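Local coordinates for iron-regulated outer membrane protein (Neisseria meningitidis, PDB 4B7O), which probably imports iron, perhaps as a siderophore complex, across the meningococcal outer membrane as a TonB-dependent transporter, at residues Leu246-Tyr251 / Asp273-Ile278; Tyr303-Gln308 / Lys336-Asp341. All coordinates share one frame; numbering follows the deposited sequence.

Contact 1 of 2, residues Leu246-Tyr251 / Asp273-Ile278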
loop_
_atom_site.group_PDB
_atom_site.type_symbol
_atom_site.label_atom_id
_atom_site.label_comp_id
_atom_site.label_asym_id
_atom_site.label_seq_id
_atom_site.Cartn_x
_atom_site.Cartn_y
_atom_site.Cartn_z
ATOM N N LEU A 246 -14.950 6.161 11.545
ATOM C CA LEU A 246 -15.287 5.211 10.502
ATOM C C LEU A 246 -15.787 3.946 11.074
ATOM O O LEU A 246 -15.194 3.409 12.017
ATOM C CB LEU A 246 -14.071 4.896 9.649
ATOM C CG LEU A 246 -13.764 5.952 8.564
ATOM C CD1 LEU A 246 -12.481 5.554 7.833
ATOM C CD2 LEU A 246 -14.910 6.170 7.567
ATOM N N ASP A 247 -16.880 3.461 10.510
ATOM C CA ASP A 247 -17.313 2.141 10.815
ATOM C C ASP A 247 -16.799 1.184 9.744
ATOM O O ASP A 247 -17.371 1.104 8.663
ATOM C CB ASP A 247 -18.828 2.032 10.898
ATOM C CG ASP A 247 -19.255 0.669 11.412
ATOM O OD1 ASP A 247 -18.527 0.046 12.200
ATOM O OD2 ASP A 247 -20.296 0.176 11.051
ATOM N N LYS A 248 -15.743 0.447 10.063
ATOM C CA LYS A 248 -15.051 -0.459 9.124
ATOM C C LYS A 248 -15.551 -1.871 9.267
ATOM O O LYS A 248 -15.590 -2.425 10.364
ATOM C CB LYS A 248 -13.573 -0.462 9.447
ATOM C CG LYS A 248 -12.950 0.918 9.266
ATOM C CD LYS A 248 -11.607 0.927 9.956
ATOM C CE LYS A 248 -10.847 2.179 9.647
ATOM N NZ LYS A 248 -9.816 2.391 10.693
ATOM N N ARG A 249 -15.950 -2.465 8.168
ATOM C CA ARG A 249 -16.341 -3.861 8.182
ATOM C C ARG A 249 -15.574 -4.648 7.148
ATOM O O ARG A 249 -15.380 -4.193 6.023
ATOM C CB ARG A 249 -17.815 -3.982 7.896
ATOM C CG ARG A 249 -18.576 -3.450 9.078
ATOM C CD ARG A 249 -20.014 -3.180 8.753
ATOM N NE ARG A 249 -20.549 -2.250 9.735
ATOM C CZ ARG A 249 -21.822 -1.905 9.730
ATOM N NH1 ARG A 249 -22.632 -2.446 8.818
ATOM N NH2 ARG A 249 -22.280 -1.046 10.613
ATOM N N SER A 250 -15.128 -5.824 7.522
ATOM C CA SER A 250 -14.514 -6.670 6.555
ATOM C C SER A 250 -14.964 -8.078 6.781
ATOM O O SER A 250 -15.221 -8.465 7.917
ATOM C CB SER A 250 -13.000 -6.551 6.632
ATOM O OG SER A 250 -12.533 -6.923 7.909
ATOM N N TYR A 251 -15.117 -8.828 5.699
ATOM C CA TYR A 251 -15.255 -10.255 5.828
ATOM C C TYR A 251 -14.468 -10.983 4.741
ATOM O O TYR A 251 -14.078 -10.403 3.735
ATOM C CB TYR A 251 -16.722 -10.644 5.912
ATOM C CG TYR A 251 -17.416 -10.642 4.616
ATOM C CD1 TYR A 251 -17.374 -11.772 3.795
ATOM C CD2 TYR A 251 -18.163 -9.556 4.216
ATOM C CE1 TYR A 251 -18.006 -11.789 2.583
ATOM C CE2 TYR A 251 -18.822 -9.571 3.021
ATOM C CZ TYR A 251 -18.732 -10.692 2.204
ATOM O OH TYR A 251 -19.354 -10.717 0.973
ATOM N N ASP A 273 -13.916 -5.219 2.180
ATOM C CA ASP A 273 -13.376 -4.343 3.194
ATOM C C ASP A 273 -14.112 -3.024 2.987
ATOM O O ASP A 273 -14.034 -2.436 1.915
ATOM C CB ASP A 273 -11.888 -4.159 2.945
ATOM C CG ASP A 273 -11.145 -3.607 4.145
ATOM O OD1 ASP A 273 -11.695 -2.829 4.950
ATOM O OD2 ASP A 273 -9.960 -3.952 4.287
ATOM N N GLN A 274 -14.828 -2.560 3.985
ATOM C CA GLN A 274 -15.699 -1.434 3.774
ATOM C C GLN A 274 -15.610 -0.387 4.864
ATOM O O GLN A 274 -15.610 -0.734 6.036
ATOM C CB GLN A 274 -17.123 -1.904 3.646
ATOM C CG GLN A 274 -18.085 -0.752 3.464
ATOM C CD GLN A 274 -19.458 -1.248 3.041
ATOM O OE1 GLN A 274 -20.265 -1.615 3.865
ATOM N NE2 GLN A 274 -19.709 -1.260 1.766
ATOM N N HIS A 275 -15.443 0.868 4.484
ATOM C CA HIS A 275 -15.462 1.970 5.441
ATOM C C HIS A 275 -16.731 2.756 5.263
ATOM O O HIS A 275 -17.075 3.104 4.138
ATOM C CB HIS A 275 -14.342 2.956 5.165
ATOM C CG HIS A 275 -12.986 2.364 5.280
ATOM N ND1 HIS A 275 -11.885 3.099 5.166
ATOM C CD2 HIS A 275 -12.566 1.052 5.510
ATOM C CE1 HIS A 275 -10.816 2.331 5.311
ATOM N NE2 HIS A 275 -11.230 1.074 5.517
ATOM N N ARG A 276 -17.410 3.078 6.364
ATOM C CA ARG A 276 -18.586 3.920 6.270
ATOM C C ARG A 276 -18.625 4.983 7.352
ATOM O O ARG A 276 -18.255 4.750 8.490
ATOM C CB ARG A 276 -19.860 3.081 6.207
ATOM C CG ARG A 276 -20.027 2.120 7.342
ATOM C CD ARG A 276 -20.311 0.712 6.862
ATOM N NE ARG A 276 -21.741 0.469 6.927
ATOM C CZ ARG A 276 -22.339 -0.614 6.449
ATOM N NH1 ARG A 276 -21.627 -1.595 5.907
ATOM N NH2 ARG A 276 -23.653 -0.725 6.540
ATOM N N GLY A 277 -19.039 6.177 6.985
ATOM C CA GLY A 277 -19.215 7.240 7.950
ATOM C C GLY A 277 -19.445 8.586 7.307
ATOM O O GLY A 277 -19.615 8.675 6.097
ATOM N N ILE A 278 -19.489 9.632 8.133
ATOM C CA ILE A 278 -19.659 10.992 7.670
ATOM C C ILE A 278 -18.252 11.530 7.416
ATOM O O ILE A 278 -17.506 11.760 8.337
ATOM C CB ILE A 278 -20.396 11.865 8.747
ATOM C CG1 ILE A 278 -21.714 11.213 9.203
ATOM C CG2 ILE A 278 -20.638 13.293 8.272
ATOM C CD1 ILE A 278 -22.342 10.386 8.120
#
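Arg249 and Arg276 meet flat on flat, their guanidinium centres 3.5 Å apart and their planes at 29° to each other. Arg276 gets there by folding: its CG is wedged between the backbone N and the carbonyl carbon (chi1 55°), and further bends at chi2 and chi3 bring the guanidinium back over that of Arg249, whose chain runs extended. Two like charges this close would be costly alone, and nearby acid probably offsets them. Asp247 lies beside Arg249, although the modelled position of its OD2 is doubtful, and its OD1 forms a salt bridge with Arg220.

Lys248 and His275 occupy the other face. Here CG of the lysine sits over the imidazole in a CH-pi contact, 4.2 Å from the ring centroid, while NZ runs on to Glu223 and Asn101. Leu246 adds a methyl to the same ring, with CD1 3.7 Å from His275 ND1. Phe137 also meets this imidazole, so the ring is buried among its neighbours.

The backbones are tied by four hydrogen bonds in two antiparallel hydrogen-bonded pairs. Asp247 N reaches Arg276 O at 2.8 Å, and the return bond from Arg276 N arrives above the carbonyl plane of Asp247. Arg249 and Gln274 form the second pair, with Gln274 N 2.7 Å from Arg249 O. Between the pairs, Lys248 CA makes a CA-H...O contact of 3.2 Å with Gln274 O.

Ser250 OG bonds to Asp140 of the plug, which marks the face of Lys248, Ser250 and His275 as the plug-facing side of an antiparallel hairpin in the TonB-dependent receptor beta-barrel.

Contact 2 of 2, residues Tyr303-Gln308 / Lys336-Asp341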
loop_
_atom_site.group_PDB
_atom_site.type_symbol
_atom_site.label_atom_id
_atom_site.label_comp_id
_atom_site.label_asym_id
_atom_site.label_seq_id
_atom_site.Cartn_x
_atom_site.Cartn_y
_atom_site.Cartn_z
ATOM N N TYR A 303 -23.018 11.033 4.180
ATOM C CA TYR A 303 -22.632 9.702 4.562
ATOM C C TYR A 303 -21.940 9.048 3.347
ATOM O O TYR A 303 -22.432 9.162 2.237
ATOM C CB TYR A 303 -23.892 8.929 4.939
ATOM C CG TYR A 303 -23.672 7.452 5.139
ATOM C CD1 TYR A 303 -23.052 6.960 6.309
ATOM C CD2 TYR A 303 -24.065 6.554 4.174
ATOM C CE1 TYR A 303 -22.856 5.584 6.498
ATOM C CE2 TYR A 303 -23.869 5.185 4.348
ATOM C CZ TYR A 303 -23.265 4.714 5.501
ATOM O OH TYR A 303 -23.070 3.348 5.631
ATOM N N ARG A 304 -20.810 8.383 3.570
ATOM C CA ARG A 304 -20.061 7.790 2.483
ATOM C C ARG A 304 -19.789 6.325 2.746
ATOM O O ARG A 304 -19.646 5.941 3.889
ATOM C CB ARG A 304 -18.739 8.528 2.315
ATOM C CG ARG A 304 -17.890 7.992 1.148
ATOM C CD ARG A 304 -16.717 8.902 0.886
ATOM N NE ARG A 304 -17.178 10.273 0.720
ATOM C CZ ARG A 304 -16.468 11.358 1.023
ATOM N NH1 ARG A 304 -15.234 11.246 1.484
ATOM N NH2 ARG A 304 -17.014 12.557 0.893
ATOM N N GLU A 305 -19.711 5.499 1.708
ATOM C CA GLU A 305 -19.201 4.147 1.881
ATOM C C GLU A 305 -18.169 3.836 0.830
ATOM O O GLU A 305 -18.464 3.879 -0.365
ATOM C CB GLU A 305 -20.299 3.108 1.799
ATOM C CG GLU A 305 -21.289 3.107 2.958
ATOM C CD GLU A 305 -22.422 2.104 2.745
ATOM O OE1 GLU A 305 -22.495 1.556 1.636
ATOM O OE2 GLU A 305 -23.227 1.853 3.682
ATOM N N THR A 306 -16.966 3.507 1.295
ATOM C CA THR A 306 -15.862 3.119 0.441
ATOM C C THR A 306 -15.509 1.634 0.644
ATOM O O THR A 306 -15.255 1.164 1.763
ATOM C CB THR A 306 -14.649 4.027 0.671
ATOM O OG1 THR A 306 -15.100 5.379 0.653
ATOM C CG2 THR A 306 -13.626 3.852 -0.478
ATOM N N THR A 307 -15.491 0.903 -0.454
ATOM C CA THR A 307 -15.399 -0.541 -0.404
ATOM C C THR A 307 -14.336 -1.058 -1.366
ATOM O O THR A 307 -14.230 -0.584 -2.483
ATOM C CB THR A 307 -16.741 -1.158 -0.800
ATOM O OG1 THR A 307 -17.772 -0.529 -0.026
ATOM C CG2 THR A 307 -16.735 -2.661 -0.552
ATOM N N GLN A 308 -13.546 -2.016 -0.910
ATOM C CA GLN A 308 -12.654 -2.764 -1.771
ATOM C C GLN A 308 -13.105 -4.201 -1.681
ATOM O O GLN A 308 -13.271 -4.741 -0.575
ATOM C CB GLN A 308 -11.204 -2.631 -1.283
ATOM C CG GLN A 308 -10.178 -3.218 -2.253
ATOM C CD GLN A 308 -8.740 -2.879 -1.879
ATOM O OE1 GLN A 308 -8.162 -1.939 -2.407
ATOM N NE2 GLN A 308 -8.172 -3.627 -0.932
ATOM N N LYS A 336 -15.352 0.671 -4.871
ATOM C CA LYS A 336 -16.646 1.413 -4.948
ATOM C C LYS A 336 -16.682 2.570 -3.985
ATOM O O LYS A 336 -16.287 2.434 -2.825
ATOM C CB LYS A 336 -17.856 0.550 -4.596
ATOM C CG LYS A 336 -17.976 -0.742 -5.406
ATOM C CD LYS A 336 -19.179 -1.597 -4.970
ATOM C CE LYS A 336 -18.973 -3.095 -5.246
ATOM N NZ LYS A 336 -20.206 -3.850 -4.858
ATOM N N ARG A 337 -17.142 3.716 -4.461
ATOM C CA ARG A 337 -17.421 4.830 -3.585
ATOM C C ARG A 337 -18.878 5.137 -3.736
ATOM O O ARG A 337 -19.387 5.335 -4.852
ATOM C CB ARG A 337 -16.642 6.095 -3.967
ATOM C CG ARG A 337 -17.024 7.321 -3.147
ATOM C CD ARG A 337 -16.296 8.491 -3.724
ATOM N NE ARG A 337 -16.588 9.805 -3.130
ATOM C CZ ARG A 337 -17.704 10.518 -3.336
ATOM N NH1 ARG A 337 -18.718 10.068 -4.113
ATOM N NH2 ARG A 337 -17.809 11.690 -2.722
ATOM N N TYR A 338 -19.540 5.240 -2.603
ATOM C CA TYR A 338 -20.941 5.568 -2.598
ATOM C C TYR A 338 -21.095 6.769 -1.709
ATOM O O TYR A 338 -20.769 6.720 -0.502
ATOM C CB TYR A 338 -21.773 4.396 -2.056
ATOM C CG TYR A 338 -23.157 4.836 -1.632
ATOM C CD1 TYR A 338 -24.133 5.144 -2.587
ATOM C CD2 TYR A 338 -23.489 4.971 -0.276
ATOM C CE1 TYR A 338 -25.396 5.573 -2.206
ATOM C CE2 TYR A 338 -24.748 5.391 0.117
ATOM C CZ TYR A 338 -25.704 5.680 -0.849
ATOM O OH TYR A 338 -26.960 6.086 -0.477
ATOM N N SER A 339 -21.576 7.859 -2.300
ATOM C CA SER A 339 -22.043 8.981 -1.494
ATOM C C SER A 339 -23.567 8.976 -1.408
ATOM O O SER A 339 -24.255 8.669 -2.401
ATOM C CB SER A 339 -21.611 10.269 -2.108
ATOM O OG SER A 339 -21.765 11.269 -1.166
ATOM N N ALA A 340 -24.082 9.284 -0.212
ATOM C CA ALA A 340 -25.516 9.505 0.009
ATOM C C ALA A 340 -25.967 10.766 -0.739
ATOM O O ALA A 340 -27.022 10.755 -1.366
ATOM C CB ALA A 340 -25.821 9.612 1.502
ATOM N N ASP A 341 -25.157 11.832 -0.701
ATOM C CA ASP A 341 -25.490 13.070 -1.377
ATOM C C ASP A 341 -24.238 13.818 -1.733
ATOM O O ASP A 341 -23.533 14.333 -0.850
ATOM C CB ASP A 341 -26.342 13.973 -0.465
ATOM C CG ASP A 341 -27.002 15.161 -1.224
ATOM O OD1 ASP A 341 -26.835 15.325 -2.469
ATOM O OD2 ASP A 341 -27.710 15.942 -0.545
#
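Glu305 and Tyr338 form a hydrogen-bonded pair of an antiparallel hairpin in the transporter's beta-barrel, where strands 303-320 and 323-339 run side by side. Five backbone bonds tie them. Glu305 N lies 2.7 Å from Tyr338 O, and Tyr338 N answers to Glu305 O. Thr307 and Lys336 exchange a second reciprocal couple, with Thr307 N 2.9 Å from Lys336 O. Past the end of strand 323-339, Ala340 N still reaches Tyr303 O at 3.0 Å. Arg304 CA and Thr306 CA add CA-H...O contacts to the carbonyls of Tyr338 and Lys336.

On one face, Arg304 and Arg337 bring like charges together. Their planes are 25° apart but do not stack, and Arg304 NE comes 3.8 Å from Arg337 NH2. Each has an acid of its own that probably balances it: Glu283 takes Arg304 NH1, and Asp342 takes Arg337 NH1. Arg304 NE, buried by this contact, has no partner anywhere in the model.

The other face carries Glu305, Tyr338, Thr307 and Lys336, and the Tyr303 ring lies beside it. The two tyrosine rings meet edge to edge, with Tyr303 CD2 4.3 Å from Tyr338 CE2, and Ala340 CB packs at 4.0 Å against Tyr303 CB. The Glu305 side chain lies alongside Tyr338, pointing the same way, with its carboxylate turned 59° from the ring. Glu305 CG stands beside the backbone N (chi1 -69°) and the chain continues extended, which carries OE2 to the edge of the Tyr303 ring, where it accepts the hydrogen bond from Tyr303 OH; at 2.5 Å between Glu305 OE2 and Tyr303 OH this bond is very short, and its exact length is doubtful.

How the contacts relate
Contacts 1 and 2 belong to successive hairpins of one barrel wall, their centres about 10 Å apart, and both are partly buried. Strands 264-276 and 303-320 are direct neighbours, so the second segment of contact 1 pairs with the first of contact 2: His275 N bonds to Thr306 O, and Gln274 NE2 probably to Thr307 OG1. On the face carrying Arg276 and Glu305 the chemistry shifts from stacked guanidiniums in contact 1 to Tyr338 and the neighbouring Tyr303 in contact 2, and Arg276 CB packs against Tyr303 OH. The opposite face meets plug residues mostly in contact 1, though Gln308 still touches Phe137, while contact 2's two arginines turn to loop acids.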